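Local coordinates for cysteine synthase (Fusobacterium nucleatum subsp. nucleatum strain ATCC 25586, PDB 5XEM) that produces hydrogen sulfide from L-cysteine by a pyridoxal phosphate-dependent beta-replacement that forms lanthionine, and probably also makes cysteine from O-acetyl-L-serine and sulfide, at the interface of chains A and B. Coordinates in Å, arbitrary orientation; residue numbers count along the deposited sequence, not the author numbering. Chains: chain A/B, Cysteine synthase.

The interface of chains A and B. Residues chain A 18-21, 23, 33, 36; chain B 6-8, 13.
Main-chain pairing makes much of the polar contact in this interface patch: the N-terminal stretch of chain B runs parallel to strand 19-21 of chain A, with B:Ala7 bridged to A:Val20. The amide N of B:Ala7 gives a nearly straight hydrogen bond (176° at H) to the carbonyl O of A:Leu19, 2.9 Å away, and the carbonyl O of B:Ala7 takes one from the amide N of A:Lys21 at 3.0 Å. Both donors sit almost on the C=O axis.

One side-chain amide extends this pairing. A:Asn23 holds CG anti to its carbonyl carbon (chi1 -54°), and the turn at chi2 (-64°) aims ND2 at the main-chain O of B:Asn8 at a short 2.5 Å, with that oxygen close to the amide plane.

Apolar contacts flank the strand. B:Leu6 lies alongside A:Leu19, its CD2 3.6 Å from A:Leu19 CD1, while its other methyl, CD1, lies to one side of the A:Tyr33 ring plane, outward of the rim, 3.8 Å from CE1, the side chains crossing at about a right angle. B:Leu13 comes in obliquely and splits its branches: CD2 touches A:Pro18 CB at 3.5 Å, and CD1 reaches A:Leu36 CD1 at 3.7 Å and A:Val20 CG2 at 4.0 Å.

The N-terminal arm and 3-10 helix 10-13 of one subunit thus dock against strands 19-21 and 31-36 of the other, and the two-fold axis repeats the exchange within the dimer, the usual assembly of this fold-type II PLP family.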
loop_
_atom_site.group_PDB
_atom_site.type_symbol
_atom_site.label_atom_id
_atom_site.label_comp_id
_atom_site.label_asym_id
_atom_site.label_seq_id
_atom_site.Cartn_x
_atom_site.Cartn_y
_atom_site.Cartn_z
ATOM N N PRO A 18 -4.846 4.363 -10.165
ATOM C CA PRO A 18 -4.896 3.685 -11.464
ATOM C C PRO A 18 -6.148 2.852 -11.716
ATOM O O PRO A 18 -6.801 2.358 -10.759
ATOM C CB PRO A 18 -3.652 2.808 -11.425
ATOM C CG PRO A 18 -3.424 2.529 -9.974
ATOM C CD PRO A 18 -3.847 3.778 -9.252
ATOM N N LEU A 19 -6.471 2.705 -13.002
ATOM C CA LEU A 19 -7.536 1.822 -13.493
ATOM C C LEU A 19 -6.809 0.657 -14.155
ATOM O O LEU A 19 -5.996 0.868 -15.040
ATOM C CB LEU A 19 -8.354 2.495 -14.604
ATOM C CG LEU A 19 -9.795 2.916 -14.406
ATOM C CD1 LEU A 19 -10.428 3.213 -15.768
ATOM C CD2 LEU A 19 -10.622 1.894 -13.632
ATOM N N VAL A 20 -7.085 -0.558 -13.746
ATOM C CA VAL A 20 -6.395 -1.727 -14.280
ATOM C C VAL A 20 -7.378 -2.628 -15.006
ATOM O O VAL A 20 -8.460 -2.903 -14.492
ATOM C CB VAL A 20 -5.746 -2.524 -13.139
ATOM C CG1 VAL A 20 -4.956 -3.720 -13.678
ATOM C CG2 VAL A 20 -4.847 -1.612 -12.321
ATOM N N LYS A 21 -6.993 -3.107 -16.179
ATOM C CA LYS A 21 -7.850 -4.038 -16.923
ATOM C C LYS A 21 -7.701 -5.439 -16.378
ATOM O O LYS A 21 -6.599 -5.837 -16.016
ATOM C CB LYS A 21 -7.510 -4.048 -18.417
ATOM C CG LYS A 21 -8.415 -5.002 -19.195
ATOM C CD LYS A 21 -8.786 -4.467 -20.568
ATOM C CE LYS A 21 -9.672 -5.474 -21.318
ATOM N NZ LYS A 21 -8.977 -6.009 -22.525
ATOM N N ASN A 23 -7.458 -9.255 -17.027
ATOM C CA ASN A 23 -6.934 -9.995 -18.193
ATOM C C ASN A 23 -7.020 -11.495 -18.104
ATOM O O ASN A 23 -7.069 -12.160 -19.125
ATOM C CB ASN A 23 -5.463 -9.691 -18.423
ATOM C CG ASN A 23 -5.187 -8.234 -18.529
ATOM O OD1 ASN A 23 -5.663 -7.574 -19.445
ATOM N ND2 ASN A 23 -4.398 -7.706 -17.576
ATOM N N TYR A 33 -12.650 -3.016 -15.673
ATOM C CA TYR A 33 -11.517 -2.222 -15.172
ATOM C C TYR A 33 -11.721 -2.010 -13.679
ATOM O O TYR A 33 -12.826 -1.661 -13.258
ATOM C CB TYR A 33 -11.497 -0.858 -15.848
ATOM C CG TYR A 33 -11.258 -0.931 -17.332
ATOM C CD1 TYR A 33 -9.961 -0.957 -17.846
ATOM C CD2 TYR A 33 -12.321 -0.972 -18.228
ATOM C CE1 TYR A 33 -9.735 -1.039 -19.208
ATOM C CE2 TYR A 33 -12.105 -1.037 -19.596
ATOM C CZ TYR A 33 -10.815 -1.080 -20.072
ATOM O OH TYR A 33 -10.590 -1.145 -21.427
ATOM N N LEU A 36 -8.163 1.165 -8.465
ATOM C CA LEU A 36 -7.464 0.662 -7.268
ATOM C C LEU A 36 -7.273 1.756 -6.235
ATOM O O LEU A 36 -6.249 2.419 -6.210
ATOM C CB LEU A 36 -6.134 0.052 -7.646
ATOM C CG LEU A 36 -6.180 -1.191 -8.565
ATOM C CD1 LEU A 36 -4.749 -1.588 -9.002
ATOM C CD2 LEU A 36 -6.908 -2.336 -7.873
ATOM N N LEU B 6 -4.933 4.099 -18.370
ATOM C CA LEU B 6 -5.124 2.643 -18.121
ATOM C C LEU B 6 -3.831 1.865 -17.939
ATOM O O LEU B 6 -2.877 2.051 -18.689
ATOM C CB LEU B 6 -5.859 1.991 -19.292
ATOM C CG LEU B 6 -7.203 2.593 -19.627
ATOM C CD1 LEU B 6 -7.855 1.839 -20.775
ATOM C CD2 LEU B 6 -8.094 2.583 -18.397
ATOM N N ALA B 7 -3.850 0.942 -16.983
ATOM C CA ALA B 7 -2.836 -0.084 -16.866
ATOM C C ALA B 7 -3.360 -1.383 -17.442
ATOM O O ALA B 7 -4.508 -1.772 -17.210
ATOM C CB ALA B 7 -2.458 -0.279 -15.410
ATOM N N ASN B 8 -2.522 -2.066 -18.199
ATOM C CA ASN B 8 -2.872 -3.365 -18.709
ATOM C C ASN B 8 -2.838 -4.430 -17.620
ATOM O O ASN B 8 -3.564 -5.404 -17.712
ATOM C CB ASN B 8 -1.955 -3.755 -19.892
ATOM C CG ASN B 8 -2.123 -2.833 -21.092
ATOM O OD1 ASN B 8 -3.216 -2.332 -21.362
ATOM N ND2 ASN B 8 -1.038 -2.597 -21.814
ATOM N N LEU B 13 2.106 -0.767 -12.976
ATOM C CA LEU B 13 2.110 0.161 -11.831
ATOM C C LEU B 13 3.425 0.158 -11.062
ATOM O O LEU B 13 3.578 0.908 -10.086
ATOM C CB LEU B 13 0.994 -0.199 -10.886
ATOM C CG LEU B 13 -0.393 -0.362 -11.521
ATOM C CD1 LEU B 13 -1.425 -0.700 -10.453
ATOM C CD2 LEU B 13 -0.790 0.896 -12.266
#